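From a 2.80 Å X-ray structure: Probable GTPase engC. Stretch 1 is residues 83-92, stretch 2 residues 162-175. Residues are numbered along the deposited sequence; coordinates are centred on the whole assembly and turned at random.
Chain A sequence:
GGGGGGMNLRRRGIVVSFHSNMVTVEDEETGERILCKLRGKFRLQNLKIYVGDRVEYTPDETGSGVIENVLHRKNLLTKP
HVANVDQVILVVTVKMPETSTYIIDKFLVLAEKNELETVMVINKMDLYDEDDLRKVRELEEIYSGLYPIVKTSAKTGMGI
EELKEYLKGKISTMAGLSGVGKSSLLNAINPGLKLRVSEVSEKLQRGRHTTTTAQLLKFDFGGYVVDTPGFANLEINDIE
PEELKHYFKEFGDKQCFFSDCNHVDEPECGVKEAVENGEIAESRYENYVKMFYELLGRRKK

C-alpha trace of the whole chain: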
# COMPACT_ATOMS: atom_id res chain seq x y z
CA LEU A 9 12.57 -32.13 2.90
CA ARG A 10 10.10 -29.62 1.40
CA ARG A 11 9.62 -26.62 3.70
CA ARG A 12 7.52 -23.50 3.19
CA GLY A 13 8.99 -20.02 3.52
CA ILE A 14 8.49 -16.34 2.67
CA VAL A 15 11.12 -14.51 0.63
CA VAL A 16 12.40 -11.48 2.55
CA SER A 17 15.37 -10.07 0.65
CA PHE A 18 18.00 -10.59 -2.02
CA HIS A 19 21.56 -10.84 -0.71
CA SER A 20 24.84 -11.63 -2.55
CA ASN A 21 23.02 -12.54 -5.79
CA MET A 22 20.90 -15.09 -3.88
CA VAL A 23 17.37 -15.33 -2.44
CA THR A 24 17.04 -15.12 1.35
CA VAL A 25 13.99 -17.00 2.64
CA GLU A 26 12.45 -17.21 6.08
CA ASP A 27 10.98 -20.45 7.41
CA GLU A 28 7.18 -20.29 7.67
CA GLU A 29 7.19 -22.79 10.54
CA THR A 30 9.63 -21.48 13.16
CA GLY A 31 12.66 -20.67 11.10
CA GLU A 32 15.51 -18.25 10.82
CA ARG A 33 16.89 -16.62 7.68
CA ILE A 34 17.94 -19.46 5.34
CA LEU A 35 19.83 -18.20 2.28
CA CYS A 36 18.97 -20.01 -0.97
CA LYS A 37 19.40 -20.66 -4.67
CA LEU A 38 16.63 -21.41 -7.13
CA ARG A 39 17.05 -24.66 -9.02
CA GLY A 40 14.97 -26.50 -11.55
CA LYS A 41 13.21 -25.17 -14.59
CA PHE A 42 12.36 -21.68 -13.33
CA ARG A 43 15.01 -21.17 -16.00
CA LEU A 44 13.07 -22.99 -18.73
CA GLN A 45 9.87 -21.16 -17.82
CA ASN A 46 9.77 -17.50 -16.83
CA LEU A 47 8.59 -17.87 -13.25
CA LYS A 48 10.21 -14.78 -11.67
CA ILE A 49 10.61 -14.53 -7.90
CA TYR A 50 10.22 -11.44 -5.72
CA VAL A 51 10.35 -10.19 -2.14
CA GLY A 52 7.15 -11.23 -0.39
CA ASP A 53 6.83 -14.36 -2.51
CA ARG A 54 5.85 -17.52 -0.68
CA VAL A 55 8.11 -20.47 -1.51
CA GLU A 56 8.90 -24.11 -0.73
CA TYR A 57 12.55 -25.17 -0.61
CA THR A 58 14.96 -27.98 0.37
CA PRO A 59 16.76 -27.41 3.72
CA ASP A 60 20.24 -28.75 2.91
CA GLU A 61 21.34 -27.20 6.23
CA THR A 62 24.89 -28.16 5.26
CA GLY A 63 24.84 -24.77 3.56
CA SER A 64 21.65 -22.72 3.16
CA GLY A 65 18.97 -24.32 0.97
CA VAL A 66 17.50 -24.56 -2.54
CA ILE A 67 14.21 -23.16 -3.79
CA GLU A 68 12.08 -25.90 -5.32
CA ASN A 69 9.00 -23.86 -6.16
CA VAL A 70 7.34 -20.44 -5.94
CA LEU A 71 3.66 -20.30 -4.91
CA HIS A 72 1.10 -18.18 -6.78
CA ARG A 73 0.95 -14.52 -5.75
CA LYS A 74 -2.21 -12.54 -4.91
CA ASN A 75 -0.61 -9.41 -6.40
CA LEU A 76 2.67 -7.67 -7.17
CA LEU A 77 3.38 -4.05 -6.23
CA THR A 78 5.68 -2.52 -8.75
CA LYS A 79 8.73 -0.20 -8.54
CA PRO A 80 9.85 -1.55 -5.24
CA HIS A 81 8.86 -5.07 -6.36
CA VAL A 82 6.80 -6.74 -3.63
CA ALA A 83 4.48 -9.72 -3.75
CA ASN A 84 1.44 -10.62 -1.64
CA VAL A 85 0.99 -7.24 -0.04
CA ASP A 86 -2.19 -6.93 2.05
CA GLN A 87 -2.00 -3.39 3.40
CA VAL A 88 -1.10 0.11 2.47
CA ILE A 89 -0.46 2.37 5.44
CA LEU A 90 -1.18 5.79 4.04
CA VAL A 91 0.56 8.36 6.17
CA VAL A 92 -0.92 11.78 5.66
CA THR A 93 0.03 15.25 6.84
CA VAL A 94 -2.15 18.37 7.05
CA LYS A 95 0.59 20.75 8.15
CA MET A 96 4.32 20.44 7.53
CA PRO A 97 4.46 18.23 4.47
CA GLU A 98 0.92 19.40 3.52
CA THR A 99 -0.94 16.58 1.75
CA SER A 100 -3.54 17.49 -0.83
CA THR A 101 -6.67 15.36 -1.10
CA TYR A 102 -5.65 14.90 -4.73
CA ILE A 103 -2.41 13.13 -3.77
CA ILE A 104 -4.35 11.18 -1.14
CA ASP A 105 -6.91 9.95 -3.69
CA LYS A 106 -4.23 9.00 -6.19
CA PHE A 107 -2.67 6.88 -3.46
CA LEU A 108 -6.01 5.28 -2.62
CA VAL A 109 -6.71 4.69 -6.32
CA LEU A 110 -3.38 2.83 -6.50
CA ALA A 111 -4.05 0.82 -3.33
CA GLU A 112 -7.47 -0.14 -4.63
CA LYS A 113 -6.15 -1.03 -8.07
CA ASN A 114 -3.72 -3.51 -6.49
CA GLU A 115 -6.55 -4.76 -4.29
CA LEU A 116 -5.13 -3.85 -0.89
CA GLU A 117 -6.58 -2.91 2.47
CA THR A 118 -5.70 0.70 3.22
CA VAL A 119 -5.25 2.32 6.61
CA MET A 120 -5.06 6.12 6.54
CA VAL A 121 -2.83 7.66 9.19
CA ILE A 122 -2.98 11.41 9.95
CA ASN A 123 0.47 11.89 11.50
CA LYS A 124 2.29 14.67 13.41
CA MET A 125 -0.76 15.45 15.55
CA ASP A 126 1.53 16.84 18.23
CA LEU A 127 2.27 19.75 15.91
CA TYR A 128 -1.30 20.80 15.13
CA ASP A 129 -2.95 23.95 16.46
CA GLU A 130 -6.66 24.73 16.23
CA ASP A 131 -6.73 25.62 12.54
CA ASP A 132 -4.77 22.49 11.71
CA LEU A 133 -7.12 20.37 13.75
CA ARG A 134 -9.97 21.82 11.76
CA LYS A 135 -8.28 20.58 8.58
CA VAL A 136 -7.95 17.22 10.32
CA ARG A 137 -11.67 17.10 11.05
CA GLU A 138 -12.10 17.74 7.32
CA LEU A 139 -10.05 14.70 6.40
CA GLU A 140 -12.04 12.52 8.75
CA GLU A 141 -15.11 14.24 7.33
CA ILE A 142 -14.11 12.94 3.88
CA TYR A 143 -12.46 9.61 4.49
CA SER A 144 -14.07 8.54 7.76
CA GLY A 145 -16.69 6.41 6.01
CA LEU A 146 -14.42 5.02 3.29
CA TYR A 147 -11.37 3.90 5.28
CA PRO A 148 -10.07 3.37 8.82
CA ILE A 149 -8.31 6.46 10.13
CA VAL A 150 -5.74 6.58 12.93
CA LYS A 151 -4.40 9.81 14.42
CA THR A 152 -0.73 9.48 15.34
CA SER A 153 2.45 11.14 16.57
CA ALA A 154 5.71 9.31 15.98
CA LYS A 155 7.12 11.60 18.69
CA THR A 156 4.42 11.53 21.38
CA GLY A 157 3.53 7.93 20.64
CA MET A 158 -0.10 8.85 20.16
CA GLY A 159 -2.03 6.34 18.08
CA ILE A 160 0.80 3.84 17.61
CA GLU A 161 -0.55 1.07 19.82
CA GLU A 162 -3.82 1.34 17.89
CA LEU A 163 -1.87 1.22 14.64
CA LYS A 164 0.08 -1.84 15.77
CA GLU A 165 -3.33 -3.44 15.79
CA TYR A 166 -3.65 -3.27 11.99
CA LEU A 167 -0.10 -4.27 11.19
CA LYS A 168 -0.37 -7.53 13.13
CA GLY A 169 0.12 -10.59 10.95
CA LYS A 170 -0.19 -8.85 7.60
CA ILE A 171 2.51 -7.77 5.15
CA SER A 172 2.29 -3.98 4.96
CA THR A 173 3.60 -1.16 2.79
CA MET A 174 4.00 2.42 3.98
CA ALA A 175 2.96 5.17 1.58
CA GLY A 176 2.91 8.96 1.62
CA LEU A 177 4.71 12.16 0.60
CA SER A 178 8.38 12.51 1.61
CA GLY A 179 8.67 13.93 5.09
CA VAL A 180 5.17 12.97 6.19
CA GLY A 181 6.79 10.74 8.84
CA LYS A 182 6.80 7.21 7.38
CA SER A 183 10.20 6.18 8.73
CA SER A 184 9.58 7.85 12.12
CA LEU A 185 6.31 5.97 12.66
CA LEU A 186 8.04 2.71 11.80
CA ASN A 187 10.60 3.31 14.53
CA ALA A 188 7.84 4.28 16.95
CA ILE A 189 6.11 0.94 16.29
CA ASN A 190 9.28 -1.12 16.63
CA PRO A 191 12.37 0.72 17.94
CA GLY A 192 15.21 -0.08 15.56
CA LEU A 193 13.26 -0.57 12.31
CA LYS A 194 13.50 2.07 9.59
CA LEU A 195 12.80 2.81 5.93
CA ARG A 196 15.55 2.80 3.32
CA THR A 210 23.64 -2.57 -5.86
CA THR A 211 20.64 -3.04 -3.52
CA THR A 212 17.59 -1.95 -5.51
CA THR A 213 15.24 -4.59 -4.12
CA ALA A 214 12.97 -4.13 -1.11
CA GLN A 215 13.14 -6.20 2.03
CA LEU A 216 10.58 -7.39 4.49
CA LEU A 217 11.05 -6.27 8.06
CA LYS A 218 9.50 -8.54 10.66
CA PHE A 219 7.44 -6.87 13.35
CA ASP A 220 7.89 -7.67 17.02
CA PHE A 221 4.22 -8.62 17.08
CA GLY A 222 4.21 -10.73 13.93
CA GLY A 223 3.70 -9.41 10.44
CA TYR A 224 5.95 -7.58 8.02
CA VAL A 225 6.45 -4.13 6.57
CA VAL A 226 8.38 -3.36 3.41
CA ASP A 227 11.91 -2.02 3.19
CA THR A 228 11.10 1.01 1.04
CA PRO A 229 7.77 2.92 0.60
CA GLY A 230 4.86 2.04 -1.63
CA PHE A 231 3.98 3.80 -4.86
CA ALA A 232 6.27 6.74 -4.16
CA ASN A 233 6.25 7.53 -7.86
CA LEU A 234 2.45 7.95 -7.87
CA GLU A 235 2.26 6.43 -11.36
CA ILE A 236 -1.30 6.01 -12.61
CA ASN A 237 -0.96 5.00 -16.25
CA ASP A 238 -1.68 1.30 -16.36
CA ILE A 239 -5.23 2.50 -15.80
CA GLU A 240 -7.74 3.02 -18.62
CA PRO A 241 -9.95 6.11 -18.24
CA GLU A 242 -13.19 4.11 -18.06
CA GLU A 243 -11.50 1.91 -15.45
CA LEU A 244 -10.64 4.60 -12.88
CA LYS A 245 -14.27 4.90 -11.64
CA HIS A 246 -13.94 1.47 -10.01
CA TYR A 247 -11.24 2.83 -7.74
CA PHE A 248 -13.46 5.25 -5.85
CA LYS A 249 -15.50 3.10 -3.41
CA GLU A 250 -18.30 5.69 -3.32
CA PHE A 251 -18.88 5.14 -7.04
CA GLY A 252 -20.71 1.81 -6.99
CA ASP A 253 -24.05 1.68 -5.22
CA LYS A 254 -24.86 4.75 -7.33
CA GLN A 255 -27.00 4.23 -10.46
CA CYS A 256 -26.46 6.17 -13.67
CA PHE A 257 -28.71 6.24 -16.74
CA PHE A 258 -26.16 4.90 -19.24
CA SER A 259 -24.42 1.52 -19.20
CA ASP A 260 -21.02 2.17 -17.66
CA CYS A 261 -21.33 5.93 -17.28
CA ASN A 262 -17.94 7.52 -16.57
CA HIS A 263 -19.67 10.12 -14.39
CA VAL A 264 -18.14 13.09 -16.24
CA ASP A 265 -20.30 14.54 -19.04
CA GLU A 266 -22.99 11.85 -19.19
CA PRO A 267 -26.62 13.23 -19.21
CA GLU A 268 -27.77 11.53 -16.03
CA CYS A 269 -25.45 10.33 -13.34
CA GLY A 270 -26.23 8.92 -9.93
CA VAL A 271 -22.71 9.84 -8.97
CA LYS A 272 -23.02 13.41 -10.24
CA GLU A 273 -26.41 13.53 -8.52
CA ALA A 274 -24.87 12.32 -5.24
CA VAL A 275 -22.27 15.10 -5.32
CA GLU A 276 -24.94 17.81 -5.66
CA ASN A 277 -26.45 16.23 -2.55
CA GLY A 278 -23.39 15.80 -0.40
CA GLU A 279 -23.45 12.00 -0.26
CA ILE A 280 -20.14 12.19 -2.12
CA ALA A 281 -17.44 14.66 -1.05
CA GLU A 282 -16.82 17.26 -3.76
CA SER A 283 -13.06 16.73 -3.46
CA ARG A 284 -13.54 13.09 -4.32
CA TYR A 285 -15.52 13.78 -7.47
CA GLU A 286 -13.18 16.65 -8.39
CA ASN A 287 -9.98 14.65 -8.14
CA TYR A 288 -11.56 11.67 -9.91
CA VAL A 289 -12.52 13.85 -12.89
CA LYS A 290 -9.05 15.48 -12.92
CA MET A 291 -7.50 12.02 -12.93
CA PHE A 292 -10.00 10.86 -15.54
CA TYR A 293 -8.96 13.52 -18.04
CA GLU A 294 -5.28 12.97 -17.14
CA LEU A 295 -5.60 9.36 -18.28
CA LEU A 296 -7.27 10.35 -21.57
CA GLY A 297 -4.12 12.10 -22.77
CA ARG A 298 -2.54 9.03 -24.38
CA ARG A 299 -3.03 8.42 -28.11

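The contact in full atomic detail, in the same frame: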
# COMPACT_ATOMS: atom_id res chain seq x y z
N ALA A 83 5.56 -8.80 -3.49
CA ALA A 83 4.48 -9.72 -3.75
C ALA A 83 3.65 -10.04 -2.53
O ALA A 83 4.16 -10.08 -1.43
CB ALA A 83 5.05 -11.00 -4.31
N ASN A 84 2.35 -10.27 -2.73
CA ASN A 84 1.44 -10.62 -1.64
C ASN A 84 1.30 -9.57 -0.57
O ASN A 84 1.32 -9.87 0.62
CB ASN A 84 1.87 -11.95 -1.00
CG ASN A 84 1.96 -13.08 -2.01
OD1 ASN A 84 0.96 -13.44 -2.63
ND2 ASN A 84 3.15 -13.63 -2.19
N VAL A 85 1.15 -8.32 -0.99
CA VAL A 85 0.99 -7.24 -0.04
C VAL A 85 -0.49 -7.14 0.30
O VAL A 85 -1.33 -7.15 -0.60
CB VAL A 85 1.46 -5.91 -0.64
CG1 VAL A 85 1.42 -4.83 0.42
CG2 VAL A 85 2.86 -6.06 -1.23
N ASP A 86 -0.80 -7.04 1.59
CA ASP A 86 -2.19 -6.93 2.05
C ASP A 86 -2.55 -5.48 2.30
O ASP A 86 -3.57 -5.01 1.81
CB ASP A 86 -2.41 -7.66 3.38
CG ASP A 86 -1.71 -8.99 3.45
OD1 ASP A 86 -1.78 -9.75 2.47
OD2 ASP A 86 -1.09 -9.27 4.50
N GLN A 87 -1.72 -4.78 3.06
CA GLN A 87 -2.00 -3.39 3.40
C GLN A 87 -1.10 -2.29 2.92
O GLN A 87 0.10 -2.47 2.67
CB GLN A 87 -2.10 -3.21 4.91
CG GLN A 87 -3.38 -3.65 5.52
CD GLN A 87 -3.43 -3.36 6.99
OE1 GLN A 87 -2.46 -3.61 7.71
NE2 GLN A 87 -4.56 -2.84 7.46
N VAL A 88 -1.72 -1.13 2.85
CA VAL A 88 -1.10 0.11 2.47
C VAL A 88 -1.36 1.00 3.67
O VAL A 88 -2.52 1.21 4.04
CB VAL A 88 -1.78 0.74 1.28
CG1 VAL A 88 -1.23 2.14 1.06
CG2 VAL A 88 -1.59 -0.12 0.06
N ILE A 89 -0.30 1.47 4.31
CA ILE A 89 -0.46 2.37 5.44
C ILE A 89 -0.21 3.71 4.81
O ILE A 89 0.92 4.02 4.43
CB ILE A 89 0.58 2.12 6.51
CG1 ILE A 89 0.49 0.67 6.99
CG2 ILE A 89 0.35 3.09 7.65
CD1 ILE A 89 -0.81 0.31 7.71
N LEU A 90 -1.27 4.48 4.67
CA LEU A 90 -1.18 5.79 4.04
C LEU A 90 -0.96 6.87 5.08
O LEU A 90 -1.89 7.29 5.77
CB LEU A 90 -2.46 6.06 3.24
CG LEU A 90 -2.25 6.72 1.87
CD1 LEU A 90 -3.60 7.22 1.27
CD2 LEU A 90 -1.28 7.87 2.06
N VAL A 91 0.28 7.32 5.20
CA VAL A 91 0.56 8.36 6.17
C VAL A 91 0.33 9.71 5.52
O VAL A 91 0.90 10.03 4.47
CB VAL A 91 1.98 8.23 6.74
CG1 VAL A 91 2.32 9.43 7.57
CG2 VAL A 91 2.05 7.00 7.61
N VAL A 92 -0.53 10.48 6.15
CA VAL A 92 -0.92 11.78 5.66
C VAL A 92 -0.57 12.89 6.63
O VAL A 92 -0.52 12.69 7.84
CB VAL A 92 -2.44 11.76 5.36
CG1 VAL A 92 -3.06 13.11 5.64
CG2 VAL A 92 -2.66 11.34 3.92
N GLU A 162 -2.63 1.63 18.67
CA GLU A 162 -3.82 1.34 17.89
C GLU A 162 -3.41 0.94 16.48
O GLU A 162 -4.07 0.14 15.85
CB GLU A 162 -4.75 2.56 17.78
CG GLU A 162 -6.00 2.26 16.96
CD GLU A 162 -6.84 3.49 16.63
OE1 GLU A 162 -6.96 4.40 17.48
OE2 GLU A 162 -7.40 3.54 15.51
N LEU A 163 -2.32 1.52 15.99
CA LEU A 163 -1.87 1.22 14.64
C LEU A 163 -1.19 -0.14 14.59
O LEU A 163 -1.22 -0.83 13.57
CB LEU A 163 -0.91 2.30 14.13
CG LEU A 163 -0.33 2.08 12.72
CD1 LEU A 163 -1.46 2.12 11.70
CD2 LEU A 163 0.73 3.13 12.41
N LYS A 164 -0.57 -0.53 15.70
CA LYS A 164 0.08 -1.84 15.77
C LYS A 164 -1.01 -2.87 15.54
O LYS A 164 -0.78 -3.94 14.99
CB LYS A 164 0.69 -2.06 17.15
CG LYS A 164 2.16 -1.75 17.25
CD LYS A 164 2.59 -1.78 18.70
CE LYS A 164 4.03 -1.35 18.87
NZ LYS A 164 4.31 -1.04 20.29
N GLU A 165 -2.22 -2.53 15.96
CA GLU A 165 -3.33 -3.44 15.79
C GLU A 165 -3.63 -3.82 14.35
O GLU A 165 -4.09 -4.93 14.10
CB GLU A 165 -4.58 -2.89 16.46
CG GLU A 165 -5.36 -3.96 17.17
CD GLU A 165 -4.45 -4.84 18.02
OE1 GLU A 165 -3.86 -4.32 18.99
OE2 GLU A 165 -4.33 -6.06 17.72
N TYR A 166 -3.38 -2.93 13.39
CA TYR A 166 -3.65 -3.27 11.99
C TYR A 166 -2.48 -3.95 11.32
O TYR A 166 -2.67 -4.69 10.36
CB TYR A 166 -3.95 -2.04 11.13
CG TYR A 166 -5.16 -1.25 11.50
CD1 TYR A 166 -5.13 -0.34 12.54
CD2 TYR A 166 -6.36 -1.43 10.82
CE1 TYR A 166 -6.27 0.37 12.90
CE2 TYR A 166 -7.50 -0.73 11.17
CZ TYR A 166 -7.44 0.17 12.22
OH TYR A 166 -8.57 0.84 12.60
N LEU A 167 -1.28 -3.69 11.81
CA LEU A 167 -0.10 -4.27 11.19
C LEU A 167 0.06 -5.74 11.52
O LEU A 167 0.63 -6.50 10.74
CB LEU A 167 1.14 -3.49 11.62
CG LEU A 167 1.09 -2.01 11.24
CD1 LEU A 167 2.33 -1.32 11.81
CD2 LEU A 167 1.02 -1.86 9.72
N LYS A 168 -0.45 -6.15 12.68
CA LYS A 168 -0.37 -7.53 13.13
C LYS A 168 -0.65 -8.54 12.02
O LYS A 168 -1.64 -8.42 11.30
CB LYS A 168 -1.37 -7.80 14.25
CG LYS A 168 -0.87 -7.51 15.65
CD LYS A 168 -1.98 -7.74 16.66
CE LYS A 168 -1.46 -7.69 18.08
NZ LYS A 168 -0.77 -6.40 18.38
N GLY A 169 0.25 -9.52 11.92
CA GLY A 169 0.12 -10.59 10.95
C GLY A 169 0.38 -10.28 9.50
O GLY A 169 1.17 -10.95 8.85
N LYS A 170 -0.29 -9.25 9.00
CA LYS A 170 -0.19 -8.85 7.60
C LYS A 170 1.18 -8.38 7.11
O LYS A 170 2.10 -8.16 7.89
CB LYS A 170 -1.22 -7.76 7.34
CG LYS A 170 -2.61 -8.14 7.81
CD LYS A 170 -3.51 -6.94 7.85
CE LYS A 170 -4.86 -7.29 8.46
NZ LYS A 170 -5.68 -6.06 8.74
N ILE A 171 1.30 -8.28 5.79
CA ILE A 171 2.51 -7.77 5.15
C ILE A 171 2.07 -6.37 4.75
O ILE A 171 1.14 -6.22 3.95
CB ILE A 171 2.89 -8.57 3.88
CG1 ILE A 171 3.36 -9.97 4.26
CG2 ILE A 171 3.97 -7.83 3.09
CD1 ILE A 171 3.98 -10.74 3.11
N SER A 172 2.71 -5.33 5.29
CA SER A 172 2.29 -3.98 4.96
C SER A 172 3.29 -3.07 4.26
O SER A 172 4.50 -3.21 4.40
CB SER A 172 1.78 -3.27 6.22
OG SER A 172 0.49 -3.73 6.58
N THR A 173 2.76 -2.13 3.48
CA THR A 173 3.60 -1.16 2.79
C THR A 173 3.22 0.27 3.17
O THR A 173 2.05 0.67 3.11
CB THR A 173 3.54 -1.30 1.26
OG1 THR A 173 4.53 -0.44 0.68
CG2 THR A 173 2.17 -0.92 0.74
N MET A 174 4.22 1.04 3.59
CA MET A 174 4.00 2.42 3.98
C MET A 174 3.93 3.26 2.71
O MET A 174 4.60 2.96 1.72
CB MET A 174 5.17 2.91 4.85
CG MET A 174 5.55 1.94 5.95
SD MET A 174 5.39 2.64 7.58
CE MET A 174 3.65 2.82 7.66
N ALA A 175 3.10 4.29 2.73
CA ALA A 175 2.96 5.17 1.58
C ALA A 175 2.61 6.60 2.01
O ALA A 175 1.87 6.81 2.97
CB ALA A 175 1.91 4.63 0.64

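The strongest polar links here are backbone ones, and they follow the rule of a parallel sheet. Strand 87-92 and strand 171-175 run in nearly the same direction, 25° apart, and because their partners are offset, each bonding residue reaches two residues of the other strand rather than one. Thr-173 N donates to Gln-87 O at 2.8 Å, and Thr-173 O accepts from Ile-89 N, also at 2.8 Å. Ile-89 repeats the pattern: its O takes the hydrogen of Ala-175 N at 2.8 Å, while Ala-175 O receives Val-91 N at 2.8 Å. The ladder therefore climbs by alternate residues, with Gln-87, Ile-89 and Val-91 on one strand interleaved with Thr-173 and Ala-175 on the other. The residues between them still contribute at the backbone: Val-88 CA lies 3.3 Å from Thr-173 O and Leu-90 CA 3.4 Å from Ala-175 O, both as CA-H...O contacts.

At the start of the ladder, a side chain takes over a backbone role. Ile-171 N donates to Asp-86 OD2 at 2.9 Å with a nearly straight geometry, and Ile-171 O accepts from Asp-86 N at 3.2 Å. The aspartate thus closes a two-point clasp on a single residue. Ile-171 O also receives a weak bond from Gln-87 N at 3.3 Å, so this carbonyl serves two consecutive amides. The other carboxylate oxygen of Asp-86 is satisfied elsewhere in the structure.

Side chains alternate between the two faces of the sheet. Gln-87, Ser-172, Ile-89 and Met-174 share the face that carries helix 162-167, which runs roughly antiparallel to strand 87-92, the axes approaching to 10.7 Å. Ile-89, with both chi angles m, is the main apolar anchor there and has more area covered by the other stretch than any other residue. Its CD1 meets Leu-167 CD2 at 3.5 Å and, more loosely, Leu-163 CD1 at 4.4 Å, while its CG2 touches Met-174 CE at 3.3 Å. One isoleucine thus bridges helix and neighbouring strand with different branches. The Met-174 side chain helps by bringing its end nearer the first strand, where CE also lies 4.5 Å from Val-91 CG2.

Gln-87 fills the same face nearer the helix end, beside Tyr-166 and Lys-170. Its CB lies close against Ser-172 OG, at 3.1 Å, and the side chain extends with chi2 t; the orientation of its terminal amide is uncertain.

On the opposite face lie Val-88, Leu-90, Thr-173 and Ala-175. Val-88 CG1 rests 4.0 Å from Ala-175 CB, and Val-88 CG2 lies 3.9 Å from Thr-173 CG2, so the threonine presents its methyl to the valine. Val-85, just ahead of the strand, extends this patch, with CG1 4.0 Å from Thr-173 CG2. The rule to read is a division of work: backbone bonds hold the two strands in register, with Asp-86 OD2 adding a side-chain acceptor at the start; one face is mostly aliphatic, and the helix-side face mixes Ile-89 and Met-174 with the polar Gln-87 and Ser-172.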